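Local atomic coordinates of cell division control protein 45 cdc45 putative (Entamoeba histolytica, PDB entry 6CC2), a protein that probably acts in DNA replication as the Cdc45 component of the replicative helicase, together with Mcm2-7 and GINS. Residues D269-T274 / D293-D298; C257-L262 / N319-K324; I413-G418 / A455-R460. All coordinates share one frame; numbering follows the deposited sequence.

All three contacts lie in the part of the chain that follows the parallel sheet. Contact 1 is nested in sequence inside the loop closed by contact 2, and their centres are about 10 Å apart. The two meet at M260, a selenomethionine, and also where D298 packs on K324. S270 OG lies 2.7 Å from M260 O, and T274 OG1 lies 3.0 Å from M260 N; both are probable hydrogen bonds. Contact 3 comes later in the chain. Its centre is about 19 Å from that of contact 1 and about 25 Å from that of contact 2; it touches neither. Ethanediol, probably from the crystallisation liquor, lies about 4 Å from the side chains of L262 and S458.

Contact 1: residues D269-T274 / D293-D298; sequences DSLFHT and DVLIAD
L271 reaches from helix 267-273 toward L295 and I296 on helix 288-298. The contact is made by methyl ends alone. L271 CD2 lies 4.2 Å from L295 CD1 and 4.3 Å from I296 CD1. The two methyls that receive it, L295 CD1 and I296 CD1, are themselves 4.2 Å apart. The three form a nearly equilateral triangle, and L271 CD2 faces the gap between the other two.

The side chains arrive differently. L271 and L295 both start toward the opposite helix. In L271 CG is anti to the backbone N (chi1 180°). I296 starts out to one flank, and its CD1 bends back toward L271. The backbones stay well apart, with 10.0 Å between L271 CA and I296 CA. I296 also packs on L303 and A306 of helix 303-306.

Two side chains bond back into their own helix end. H273 ND1 donates to D269 O at 2.7 Å, with the acceptor close to the imidazole plane. D269 O also takes the backbone N-H of H273, so it is gripped twice. T274 OG1 donates to S270 O over 2.7 Å, from above the carbonyl plane. S270 OG and T274 OG1 also hold M260.

Between L271 and L295/I296 only apolar groups meet. That contact rests on dispersion and water exclusion and sets no direction. Beside it, the bond from D293 OD1 to Y268 OH gives the same two helices a directional link.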
ATOM      1  N   ASP A 269     -21.737   1.590   6.469  1.00 19.07           N
ATOM      2  CA  ASP A 269     -20.833   1.939   5.390  1.00 19.40           C
ATOM      3  C   ASP A 269     -19.498   1.221   5.492  1.00 21.37           C
ATOM      4  O   ASP A 269     -18.902   0.897   4.464  1.00 19.92           O
ATOM      5  CB  ASP A 269     -20.639   3.440   5.372  1.00 19.80           C
ATOM      6  CG  ASP A 269     -21.716   4.138   4.543  1.00 31.03           C
ATOM      7  OD1 ASP A 269     -22.103   3.570   3.504  1.00 35.02           O
ATOM      8  OD2 ASP A 269     -22.185   5.211   4.943  1.00 36.86           O
ATOM      9  N   SER A 270     -19.027   0.916   6.703  1.00 18.40           N
ATOM     10  CA  SER A 270     -17.787   0.152   6.806  1.00 19.44           C
ATOM     11  C   SER A 270     -17.969  -1.221   6.184  1.00 19.82           C
ATOM     12  O   SER A 270     -17.133  -1.694   5.408  1.00 18.60           O
ATOM     13  CB  SER A 270     -17.354   0.051   8.268  1.00 19.56           C
ATOM     14  OG  SER A 270     -16.178  -0.736   8.387  1.00 19.07           O
ATOM     15  N   LEU A 271     -19.072  -1.882   6.511  1.00 18.60           N
ATOM     16  CA  LEU A 271     -19.321  -3.207   5.952  1.00 18.30           C
ATOM     17  C   LEU A 271     -19.455  -3.163   4.440  1.00 21.68           C
ATOM     18  O   LEU A 271     -18.888  -4.001   3.735  1.00 21.85           O
ATOM     19  CB  LEU A 271     -20.581  -3.810   6.580  1.00 22.71           C
ATOM     20  CG  LEU A 271     -20.997  -5.194   6.109  1.00 26.74           C
ATOM     21  CD1 LEU A 271     -19.899  -6.208   6.302  1.00 30.73           C
ATOM     22  CD2 LEU A 271     -22.263  -5.621   6.849  1.00 27.26           C
ATOM     23  N   PHE A 272     -20.180  -2.175   3.919  1.00 21.54           N
ATOM     24  CA  PHE A 272     -20.418  -2.110   2.474  1.00 22.33           C
ATOM     25  C   PHE A 272     -19.136  -1.838   1.698  1.00 21.67           C
ATOM     26  O   PHE A 272     -19.028  -2.243   0.540  1.00 23.18           O
ATOM     27  CB  PHE A 272     -21.462  -1.033   2.171  1.00 21.39           C
ATOM     28  CG  PHE A 272     -22.013  -1.098   0.760  1.00 19.85           C
ATOM     29  CD1 PHE A 272     -23.020  -1.983   0.441  1.00 22.09           C
ATOM     30  CD2 PHE A 272     -21.505  -0.280  -0.220  1.00 23.64           C
ATOM     31  CE1 PHE A 272     -23.521  -2.045  -0.837  1.00 24.44           C
ATOM     32  CE2 PHE A 272     -22.003  -0.339  -1.522  1.00 25.66           C
ATOM     33  CZ  PHE A 272     -23.009  -1.225  -1.819  1.00 24.72           C
ATOM     34  N   HIS A 273     -18.158  -1.177   2.297  1.00 18.77           N
ATOM     35  CA  HIS A 273     -16.934  -0.785   1.599  1.00 20.53           C
ATOM     36  C   HIS A 273     -15.727  -1.663   1.911  1.00 21.58           C
ATOM     37  O   HIS A 273     -14.630  -1.380   1.420  1.00 23.31           O
ATOM     38  CB  HIS A 273     -16.624   0.673   1.910  1.00 20.80           C
ATOM     39  CG  HIS A 273     -17.637   1.615   1.343  1.00 21.87           C
ATOM     40  ND1 HIS A 273     -18.824   1.909   1.988  1.00 22.12           N
ATOM     41  CD2 HIS A 273     -17.664   2.307   0.173  1.00 23.00           C
ATOM     42  CE1 HIS A 273     -19.531   2.743   1.243  1.00 23.72           C
ATOM     43  NE2 HIS A 273     -18.857   2.992   0.136  1.00 23.20           N
ATOM     44  N   THR A 274     -15.891  -2.711   2.706  1.00 18.43           N
ATOM     45  CA  THR A 274     -14.821  -3.679   2.945  1.00 21.45           C
ATOM     46  C   THR A 274     -14.845  -4.682   1.785  1.00 21.01           C
ATOM     47  O   THR A 274     -15.752  -5.501   1.666  1.00 20.06           O
ATOM     48  CB  THR A 274     -14.994  -4.357   4.295  1.00 23.82           C
ATOM     49  OG1 THR A 274     -14.971  -3.347   5.335  1.00 20.33           O
ATOM     50  CG2 THR A 274     -13.874  -5.352   4.543  1.00 25.98           C
ATOM     51  N   ASP A 293     -29.558  -4.014   2.601  1.00 28.82           N
ATOM     52  CA  ASP A 293     -30.533  -3.667   3.634  1.00 31.76           C
ATOM     53  C   ASP A 293     -31.213  -4.902   4.201  1.00 33.34           C
ATOM     54  O   ASP A 293     -31.544  -4.939   5.400  1.00 32.49           O
ATOM     55  CB  ASP A 293     -31.554  -2.680   3.067  1.00 35.24           C
ATOM     56  CG  ASP A 293     -30.973  -1.279   2.889  1.00 38.21           C
ATOM     57  OD1 ASP A 293     -29.786  -1.062   3.229  1.00 34.88           O
ATOM     58  OD2 ASP A 293     -31.691  -0.381   2.400  1.00 39.22           O
ATOM     59  N   VAL A 294     -31.441  -5.922   3.365  1.00 32.77           N
ATOM     60  CA  VAL A 294     -32.011  -7.173   3.855  1.00 35.05           C
ATOM     61  C   VAL A 294     -31.046  -7.855   4.816  1.00 32.74           C
ATOM     62  O   VAL A 294     -31.459  -8.435   5.828  1.00 31.48           O
ATOM     63  CB  VAL A 294     -32.379  -8.091   2.673  1.00 35.38           C
ATOM     64  CG1 VAL A 294     -32.560  -9.508   3.147  1.00 34.43           C
ATOM     65  CG2 VAL A 294     -33.632  -7.579   1.988  1.00 36.74           C
ATOM     66  N   LEU A 295     -29.752  -7.815   4.509  1.00 32.16           N
ATOM     67  CA  LEU A 295     -28.755  -8.377   5.406  1.00 31.62           C
ATOM     68  C   LEU A 295     -28.759  -7.651   6.750  1.00 27.93           C
ATOM     69  O   LEU A 295     -28.702  -8.287   7.808  1.00 29.26           O
ATOM     70  CB  LEU A 295     -27.378  -8.295   4.755  1.00 35.32           C
ATOM     71  CG  LEU A 295     -26.165  -8.946   5.427  1.00 52.30           C
ATOM     72  CD1 LEU A 295     -25.661  -8.141   6.616  1.00 61.43           C
ATOM     73  CD2 LEU A 295     -26.493 -10.376   5.840  1.00 58.25           C
ATOM     74  N   ILE A 296     -28.805  -6.318   6.723  1.00 26.49           N
ATOM     75  CA  ILE A 296     -28.788  -5.559   7.967  1.00 25.86           C
ATOM     76  C   ILE A 296     -30.000  -5.921   8.815  1.00 27.42           C
ATOM     77  O   ILE A 296     -29.901  -6.094  10.035  1.00 28.74           O
ATOM     78  CB  ILE A 296     -28.737  -4.056   7.676  1.00 26.33           C
ATOM     79  CG1 ILE A 296     -27.484  -3.674   6.875  1.00 30.01           C
ATOM     80  CG2 ILE A 296     -28.778  -3.263   8.999  1.00 28.86           C
ATOM     81  CD1 ILE A 296     -26.181  -4.040   7.551  1.00 34.57           C
ATOM     82  N   ALA A 297     -31.166  -6.049   8.177  1.00 27.37           N
ATOM     83  CA  ALA A 297     -32.380  -6.443   8.886  1.00 30.33           C
ATOM     84  C   ALA A 297     -32.267  -7.858   9.440  1.00 31.22           C
ATOM     85  O   ALA A 297     -32.790  -8.144  10.526  1.00 32.18           O
ATOM     86  CB  ALA A 297     -33.584  -6.316   7.962  1.00 34.46           C
ATOM     87  N   ASP A 298     -31.592  -8.749   8.716  1.00 32.38           N
ATOM     88  CA  ASP A 298     -31.384 -10.104   9.203  1.00 33.80           C
ATOM     89  C   ASP A 298     -30.602 -10.127  10.510  1.00 29.96           C
ATOM     90  O   ASP A 298     -30.754 -11.063  11.303  1.00 32.28           O
ATOM     91  CB  ASP A 298     -30.635 -10.929   8.151  1.00 44.63           C
ATOM     92  CG  ASP A 298     -30.641 -12.417   8.467  1.00 55.77           C
ATOM     93  OD1 ASP A 298     -31.613 -13.099   8.081  1.00 58.55           O
ATOM     94  OD2 ASP A 298     -29.680 -12.904   9.103  1.00 56.10           O
TER

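Contact 2: residues C257-L262 / N319-K324; sequences CQLMLL and NKFLLK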
ATOM      1  N   CYS A 257     -12.494  -7.285  14.542  1.00 22.96           N
ATOM      2  CA  CYS A 257     -13.273  -7.530  13.321  1.00 25.22           C
ATOM      3  C   CYS A 257     -12.819  -6.540  12.258  1.00 26.57           C
ATOM      4  O   CYS A 257     -13.087  -5.338  12.355  1.00 30.30           O
ATOM      5  CB  CYS A 257     -14.765  -7.391  13.618  1.00 29.26           C
ATOM      6  SG  CYS A 257     -15.797  -7.762  12.192  1.00 31.62           S
ATOM      7  N   GLN A 258     -12.127  -7.035  11.238  1.00 22.61           N
ATOM      8  CA  GLN A 258     -11.329  -6.156  10.377  1.00 23.69           C
ATOM      9  C   GLN A 258     -12.160  -5.580   9.226  1.00 24.44           C
ATOM     10  O   GLN A 258     -11.842  -5.724   8.051  1.00 26.89           O
ATOM     11  CB  GLN A 258     -10.116  -6.909   9.841  1.00 28.98           C
ATOM     12  CG  GLN A 258      -9.175  -7.386  10.938  1.00 28.29           C
ATOM     13  CD  GLN A 258      -8.642  -6.252  11.776  1.00 26.21           C
ATOM     14  OE1 GLN A 258      -8.770  -5.070  11.418  1.00 27.47           O
ATOM     15  NE2 GLN A 258      -8.021  -6.584  12.888  1.00 25.65           N
ATOM     16  N   LEU A 259     -13.243  -4.918   9.591  1.00 19.84           N
ATOM     17  CA  LEU A 259     -13.973  -4.080   8.632  1.00 18.04           C
ATOM     18  C   LEU A 259     -13.290  -2.719   8.579  1.00 20.02           C
ATOM     19  O   LEU A 259     -12.883  -2.169   9.611  1.00 21.56           O
ATOM     20  CB  LEU A 259     -15.432  -3.930   9.034  1.00 20.88           C
ATOM     21  CG  LEU A 259     -16.264  -5.212   9.033  1.00 23.60           C
ATOM     22  CD1 LEU A 259     -17.667  -4.896   9.527  1.00 26.78           C
ATOM     23  CD2 LEU A 259     -16.317  -5.828   7.630  1.00 23.87           C
HETATM   24  N   MSE A 260     -13.134  -2.199   7.375  1.00 19.37           N
HETATM   25  CA  MSE A 260     -12.336  -0.989   7.159  1.00 17.09           C
HETATM   26  C   MSE A 260     -12.811   0.202   7.960  1.00 16.26           C
HETATM   27  O   MSE A 260     -13.955   0.680   7.780  1.00 17.87           O
HETATM   28  CB  MSE A 260     -12.378  -0.619   5.635  1.00 25.15           C
HETATM   29  CG  MSE A 260     -11.740   0.716   5.349  1.00 41.92           C
HETATM   30 SE   MSE A 260     -11.709   1.065   3.411  1.00 51.60          SE
HETATM   31  CE  MSE A 260     -13.520   0.762   2.939  1.00 59.14           C
ATOM     32  N   LEU A 261     -11.951   0.688   8.860  1.00 15.54           N
ATOM     33  CA  LEU A 261     -12.179   1.896   9.640  1.00 15.52           C
ATOM     34  C   LEU A 261     -13.485   1.869  10.437  1.00 17.26           C
ATOM     35  O   LEU A 261     -14.042   2.914  10.743  1.00 16.69           O
ATOM     36  CB  LEU A 261     -12.137   3.139   8.738  1.00 16.21           C
ATOM     37  CG  LEU A 261     -10.749   3.467   8.196  1.00 18.77           C
ATOM     38  CD1 LEU A 261     -10.843   4.680   7.261  1.00 19.95           C
ATOM     39  CD2 LEU A 261      -9.769   3.761   9.306  1.00 20.53           C
ATOM     40  N   LEU A 262     -13.948   0.673  10.811  1.00 18.62           N
ATOM     41  CA  LEU A 262     -15.230   0.528  11.492  1.00 18.48           C
ATOM     42  C   LEU A 262     -15.378   1.489  12.675  1.00 16.67           C
ATOM     43  O   LEU A 262     -16.388   2.177  12.797  1.00 16.38           O
ATOM     44  CB  LEU A 262     -15.390  -0.919  11.946  1.00 18.29           C
ATOM     45  CG  LEU A 262     -16.661  -1.291  12.736  1.00 21.16           C
ATOM     46  CD1 LEU A 262     -17.891  -1.052  11.886  1.00 20.76           C
ATOM     47  CD2 LEU A 262     -16.611  -2.725  13.237  1.00 24.17           C
ATOM     48  N   ASN A 319     -23.076  -6.174  19.922  1.00 23.20           N
ATOM     49  CA  ASN A 319     -23.070  -7.598  20.268  1.00 23.01           C
ATOM     50  C   ASN A 319     -23.841  -8.404  19.227  1.00 25.50           C
ATOM     51  O   ASN A 319     -23.399  -9.483  18.816  1.00 26.29           O
ATOM     52  CB  ASN A 319     -23.662  -7.825  21.656  1.00 24.54           C
ATOM     53  CG  ASN A 319     -22.792  -7.262  22.782  1.00 25.60           C
ATOM     54  OD1 ASN A 319     -21.593  -7.076  22.627  1.00 26.75           O
ATOM     55  ND2 ASN A 319     -23.408  -6.994  23.917  1.00 27.86           N
ATOM     56  N   LYS A 320     -24.986  -7.883  18.772  1.00 25.05           N
ATOM     57  CA  LYS A 320     -25.750  -8.554  17.721  1.00 25.95           C
ATOM     58  C   LYS A 320     -24.942  -8.659  16.439  1.00 24.68           C
ATOM     59  O   LYS A 320     -24.913  -9.711  15.787  1.00 27.92           O
ATOM     60  CB  LYS A 320     -27.066  -7.812  17.441  1.00 28.72           C
ATOM     61  CG  LYS A 320     -28.198  -8.144  18.388  1.00 32.10           C
ATOM     62  CD  LYS A 320     -29.436  -7.269  18.097  1.00 39.76           C
ATOM     63  CE  LYS A 320     -30.714  -8.091  18.043  1.00 47.32           C
ATOM     64  NZ  LYS A 320     -31.884  -7.287  18.440  1.00 58.84           N
ATOM     65  N   PHE A 321     -24.295  -7.560  16.045  1.00 21.66           N
ATOM     66  CA  PHE A 321     -23.489  -7.544  14.825  1.00 24.94           C
ATOM     67  C   PHE A 321     -22.363  -8.566  14.903  1.00 25.24           C
ATOM     68  O   PHE A 321     -22.170  -9.373  13.985  1.00 26.87           O
ATOM     69  CB  PHE A 321     -22.954  -6.128  14.610  1.00 25.94           C
ATOM     70  CG  PHE A 321     -21.672  -6.065  13.832  1.00 40.80           C
ATOM     71  CD1 PHE A 321     -21.633  -6.392  12.494  1.00 47.70           C
ATOM     72  CD2 PHE A 321     -20.499  -5.661  14.458  1.00 53.78           C
ATOM     73  CE1 PHE A 321     -20.435  -6.323  11.785  1.00 49.36           C
ATOM     74  CE2 PHE A 321     -19.306  -5.598  13.760  1.00 57.56           C
ATOM     75  CZ  PHE A 321     -19.278  -5.932  12.421  1.00 53.03           C
ATOM     76  N   LEU A 322     -21.624  -8.576  16.010  1.00 24.36           N
ATOM     77  CA  LEU A 322     -20.507  -9.501  16.145  1.00 24.64           C
ATOM     78  C   LEU A 322     -20.972 -10.950  16.066  1.00 25.72           C
ATOM     79  O   LEU A 322     -20.362 -11.777  15.378  1.00 27.14           O
ATOM     80  CB  LEU A 322     -19.785  -9.252  17.468  1.00 30.31           C
ATOM     81  CG  LEU A 322     -18.795 -10.317  17.942  1.00 52.57           C
ATOM     82  CD1 LEU A 322     -17.681 -10.529  16.930  1.00 58.21           C
ATOM     83  CD2 LEU A 322     -18.217  -9.942  19.308  1.00 62.46           C
ATOM     84  N   LEU A 323     -22.044 -11.286  16.776  1.00 25.94           N
ATOM     85  CA  LEU A 323     -22.506 -12.672  16.768  1.00 29.25           C
ATOM     86  C   LEU A 323     -22.987 -13.077  15.382  1.00 32.41           C
ATOM     87  O   LEU A 323     -22.688 -14.182  14.915  1.00 31.20           O
ATOM     88  CB  LEU A 323     -23.620 -12.851  17.787  1.00 27.92           C
ATOM     89  CG  LEU A 323     -24.184 -14.270  17.921  1.00 38.15           C
ATOM     90  CD1 LEU A 323     -23.065 -15.249  18.235  1.00 44.92           C
ATOM     91  CD2 LEU A 323     -25.269 -14.330  18.998  1.00 45.93           C
ATOM     92  N   LYS A 324     -23.736 -12.201  14.713  1.00 27.28           N
ATOM     93  CA  LYS A 324     -24.225 -12.505  13.377  1.00 27.68           C
ATOM     94  C   LYS A 324     -23.079 -12.641  12.385  1.00 27.51           C
ATOM     95  O   LYS A 324     -23.087 -13.559  11.551  1.00 30.05           O
ATOM     96  CB  LYS A 324     -25.206 -11.418  12.929  1.00 29.01           C
ATOM     97  CG  LYS A 324     -26.584 -11.510  13.610  1.00 31.31           C
ATOM     98  CD  LYS A 324     -27.287 -12.784  13.209  1.00 37.51           C
ATOM     99  CE  LYS A 324     -28.808 -12.657  13.330  1.00 45.40           C
ATOM    100  NZ  LYS A 324     -29.490 -13.892  12.894  1.00 47.87           N
TER
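The ring of F321 is met by C257 at the end of strand 251-257 and by L259 and L262 in the loop after it. L259 CD1 sits at the ring edge, near its plane, 3.5 Å from F321 CZ and 3.8 Å from F321 CE1. L262 CD2 and C257 SG approach obliquely, one from each side of the ring plane. L262 CD2 is 4.0 Å from F321 CE2, and C257 SG is 3.9 Å from F321 CZ. The sulfur stands 5.1 Å from the centroid of the F321 ring, 62° off the ring normal.

The far end of the ring, CE1, CZ and CE2, thus does all the touching. F321 holds CG roughly anti to its backbone N (chi1 153°), and the ring projects from helix 315-331 toward the loop. L259 and L262 come to meet it from the opposite direction. C257 is also extended from its backbone, with SG anti to N (chi1 -177°). The nearest CA atoms, those of C257 and L322, are 8.0 Å apart.

The loop turns place L259 and L262. An inverse gamma turn centred on Q258 follows the end of strand 251-257. A type II beta turn then runs from L259 to L262, closed by a bond from L262 N to L259 O. L261 takes left-handed helical angles in that turn.

Neighbouring parts of the fold also touch these side chains. F321 packs on L267 of helix 267-273, L262 on Y310, and C257 on L337. All four touching residues are buried. This is a cysteine sulfur-aromatic contact within a hydrophobic cluster, in which one helix inserts a phenylalanine against a turn in the loop between strand 251-257 and helix 267-273.

Contact 3: residues I413-G418 / A455-R460; sequences ILLLSG and AEASSR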
ATOM      1  N   ILE A 413     -21.220   0.722 -10.666  1.00 34.51           N
ATOM      2  CA  ILE A 413     -21.907   1.068 -11.913  1.00 32.76           C
ATOM      3  C   ILE A 413     -21.152   0.499 -13.106  1.00 29.17           C
ATOM      4  O   ILE A 413     -21.741  -0.121 -14.001  1.00 29.96           O
ATOM      5  CB  ILE A 413     -22.082   2.596 -12.027  1.00 33.80           C
ATOM      6  CG1 ILE A 413     -23.021   3.103 -10.933  1.00 37.00           C
ATOM      7  CG2 ILE A 413     -22.600   2.987 -13.400  1.00 39.84           C
ATOM      8  CD1 ILE A 413     -23.041   4.618 -10.797  1.00 40.02           C
ATOM      9  N   LEU A 414     -19.835   0.706 -13.145  1.00 26.63           N
ATOM     10  CA  LEU A 414     -19.074   0.315 -14.322  1.00 27.99           C
ATOM     11  C   LEU A 414     -19.035  -1.200 -14.500  1.00 32.05           C
ATOM     12  O   LEU A 414     -19.127  -1.695 -15.625  1.00 35.72           O
ATOM     13  CB  LEU A 414     -17.659   0.884 -14.252  1.00 30.22           C
ATOM     14  CG  LEU A 414     -17.576   2.405 -14.370  1.00 33.67           C
ATOM     15  CD1 LEU A 414     -16.148   2.871 -14.144  1.00 33.78           C
ATOM     16  CD2 LEU A 414     -18.089   2.885 -15.702  1.00 34.91           C
ATOM     17  N   LEU A 415     -18.887  -1.951 -13.407  1.00 34.43           N
ATOM     18  CA  LEU A 415     -18.888  -3.401 -13.537  1.00 40.21           C
ATOM     19  C   LEU A 415     -20.251  -3.927 -13.977  1.00 40.54           C
ATOM     20  O   LEU A 415     -20.337  -5.042 -14.496  1.00 46.11           O
ATOM     21  CB  LEU A 415     -18.483  -4.054 -12.224  1.00 42.91           C
ATOM     22  CG  LEU A 415     -17.025  -3.862 -11.786  1.00 48.32           C
ATOM     23  CD1 LEU A 415     -16.765  -4.695 -10.547  1.00 46.77           C
ATOM     24  CD2 LEU A 415     -16.038  -4.217 -12.896  1.00 50.61           C
ATOM     25  N   LEU A 416     -21.313  -3.146 -13.779  1.00 36.27           N
ATOM     26  CA  LEU A 416     -22.653  -3.545 -14.214  1.00 41.84           C
ATOM     27  C   LEU A 416     -22.994  -3.023 -15.603  1.00 49.73           C
ATOM     28  O   LEU A 416     -23.666  -3.714 -16.375  1.00 53.34           O
ATOM     29  CB  LEU A 416     -23.696  -3.038 -13.216  1.00 44.61           C
ATOM     30  CG  LEU A 416     -23.906  -3.854 -11.939  1.00 50.27           C
ATOM     31  CD1 LEU A 416     -22.613  -4.408 -11.406  1.00 53.07           C
ATOM     32  CD2 LEU A 416     -24.584  -2.987 -10.877  1.00 52.32           C
ATOM     33  N   SER A 417     -22.548  -1.814 -15.933  1.00 56.62           N
ATOM     34  CA  SER A 417     -22.933  -1.149 -17.169  1.00 68.85           C
ATOM     35  C   SER A 417     -21.781  -0.947 -18.133  1.00 64.28           C
ATOM     36  O   SER A 417     -22.001  -0.981 -19.349  1.00 62.65           O
ATOM     37  CB  SER A 417     -23.551   0.225 -16.863  1.00 79.14           C
ATOM     38  OG  SER A 417     -24.589   0.123 -15.903  1.00 85.54           O
ATOM     39  N   GLY A 418     -20.571  -0.753 -17.622  1.00 49.47           N
ATOM     40  CA  GLY A 418     -19.445  -0.367 -18.452  1.00 48.93           C
ATOM     41  C   GLY A 418     -19.094  -1.405 -19.502  1.00 49.71           C
ATOM     42  O   GLY A 418     -19.552  -2.549 -19.503  1.00 51.36           O
ATOM     43  N   ALA A 455      -9.488  -3.067 -10.735  1.00 17.62           N
ATOM     44  CA  ALA A 455      -8.641  -4.238 -10.856  1.00 17.96           C
ATOM     45  C   ALA A 455      -8.975  -5.243  -9.767  1.00 18.49           C
ATOM     46  O   ALA A 455      -9.114  -6.447 -10.028  1.00 18.52           O
ATOM     47  CB  ALA A 455      -7.163  -3.823 -10.776  1.00 18.59           C
ATOM     48  N   GLU A 456      -9.112  -4.758  -8.522  1.00 15.99           N
ATOM     49  CA  GLU A 456      -9.470  -5.631  -7.418  1.00 15.45           C
ATOM     50  C   GLU A 456     -10.917  -6.096  -7.485  1.00 19.00           C
ATOM     51  O   GLU A 456     -11.188  -7.278  -7.303  1.00 20.31           O
ATOM     52  CB  GLU A 456      -9.212  -4.919  -6.084  1.00 17.79           C
ATOM     53  CG  GLU A 456      -9.686  -5.721  -4.907  1.00 22.91           C
ATOM     54  CD  GLU A 456      -9.231  -5.164  -3.566  1.00 24.50           C
ATOM     55  OE1 GLU A 456      -8.604  -4.047  -3.549  1.00 24.91           O
ATOM     56  OE2 GLU A 456      -9.498  -5.823  -2.533  1.00 24.05           O
ATOM     57  N   ALA A 457     -11.864  -5.182  -7.699  1.00 17.79           N
ATOM     58  CA  ALA A 457     -13.276  -5.550  -7.679  1.00 17.36           C
ATOM     59  C   ALA A 457     -13.613  -6.581  -8.744  1.00 17.30           C
ATOM     60  O   ALA A 457     -14.345  -7.539  -8.468  1.00 17.75           O
ATOM     61  CB  ALA A 457     -14.152  -4.309  -7.877  1.00 17.42           C
ATOM     62  N   SER A 458     -13.121  -6.393  -9.963  1.00 17.30           N
ATOM     63  CA  SER A 458     -13.390  -7.369 -11.022  1.00 18.68           C
ATOM     64  C   SER A 458     -12.700  -8.694 -10.729  1.00 18.00           C
ATOM     65  O   SER A 458     -13.289  -9.759 -10.933  1.00 18.83           O
ATOM     66  CB  SER A 458     -12.950  -6.822 -12.386  1.00 19.07           C
ATOM     67  OG  SER A 458     -11.541  -6.582 -12.444  1.00 19.76           O
ATOM     68  N   SER A 459     -11.463  -8.655 -10.207  1.00 16.83           N
ATOM     69  CA  SER A 459     -10.768  -9.902  -9.888  1.00 16.88           C
ATOM     70  C   SER A 459     -11.488 -10.694  -8.825  1.00 17.92           C
ATOM     71  O   SER A 459     -11.572 -11.928  -8.910  1.00 18.07           O
ATOM     72  CB  SER A 459      -9.338  -9.605  -9.429  1.00 17.58           C
ATOM     73  OG  SER A 459      -8.568  -9.074 -10.483  1.00 18.24           O
ATOM     74  N   ARG A 460     -12.009 -10.011  -7.797  1.00 17.56           N
ATOM     75  CA  ARG A 460     -12.787 -10.729  -6.782  1.00 18.84           C
ATOM     76  C   ARG A 460     -14.104 -11.252  -7.340  1.00 19.46           C
ATOM     77  O   ARG A 460     -14.543 -12.359  -6.986  1.00 19.93           O
ATOM     78  CB  ARG A 460     -13.022  -9.799  -5.586  1.00 17.06           C
ATOM     79  CG  ARG A 460     -11.747  -9.414  -4.859  1.00 18.00           C
ATOM     80  CD  ARG A 460     -12.043  -8.700  -3.515  1.00 18.19           C
ATOM     81  NE  ARG A 460     -10.812  -8.320  -2.813  1.00 19.83           N
ATOM     82  CZ  ARG A 460     -10.131  -9.093  -2.009  1.00 25.82           C
ATOM     83  NH1 ARG A 460     -10.567 -10.321  -1.713  1.00 28.83           N
ATOM     84  NH2 ARG A 460      -9.013  -8.626  -1.447  1.00 27.78           N
TER
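The last turn of helix 393-417 comes against helix 444-462, with L415 CA and S458 CA 7.2 Å apart. L415 carries the contact, and its two methyls divide the work. CD1 of L415 is 3.8 Å from A457 CB and also lies near the backbone N of S458. CD2 of L415 is 4.1 Å from S458 CB. The fork of the leucine therefore straddles two successive small residues. L415 starts toward the other helix, with CG anti to the carbonyl carbon (chi1 -69°). A457 points back toward it. S458 leaves its backbone at the flank; of its side chain, CB is the part that meets L415.

The hydroxyl of S458 has another partner. Its OG lies between the backbone N and the carbonyl carbon (chi1 63°) and bonds to L454 O, one turn back. L415 also packs on L454 and R461, which widens its seat on helix 444-462.

The polar side chains of 455-460 brace the same helix. S459 OG donates to A455 O at 2.7 Å, and A455 O also accepts S459 N. R460 grips a single carboxylate oxygen side-on: E456 OE2 is 2.8 Å from R460 NE and 3.0 Å from R460 NH2. The NE bond uses the anti lone pair of that oxygen. E456 OE1 is engaged by R275. The carboxylate is thus shared between two arginines, which would probably favour its charged form.

Helix 444-462 lies in the beta-alpha-beta crossover between the adjacent parallel strands 427-432 and 468-474. Helix 393-417 leads into strand 419-423 at the edge of that mixed sheet. The sheet and its flanking helices are consistent with the C-terminal DHHA1-like domain of the RecJ-like Cdc45 family.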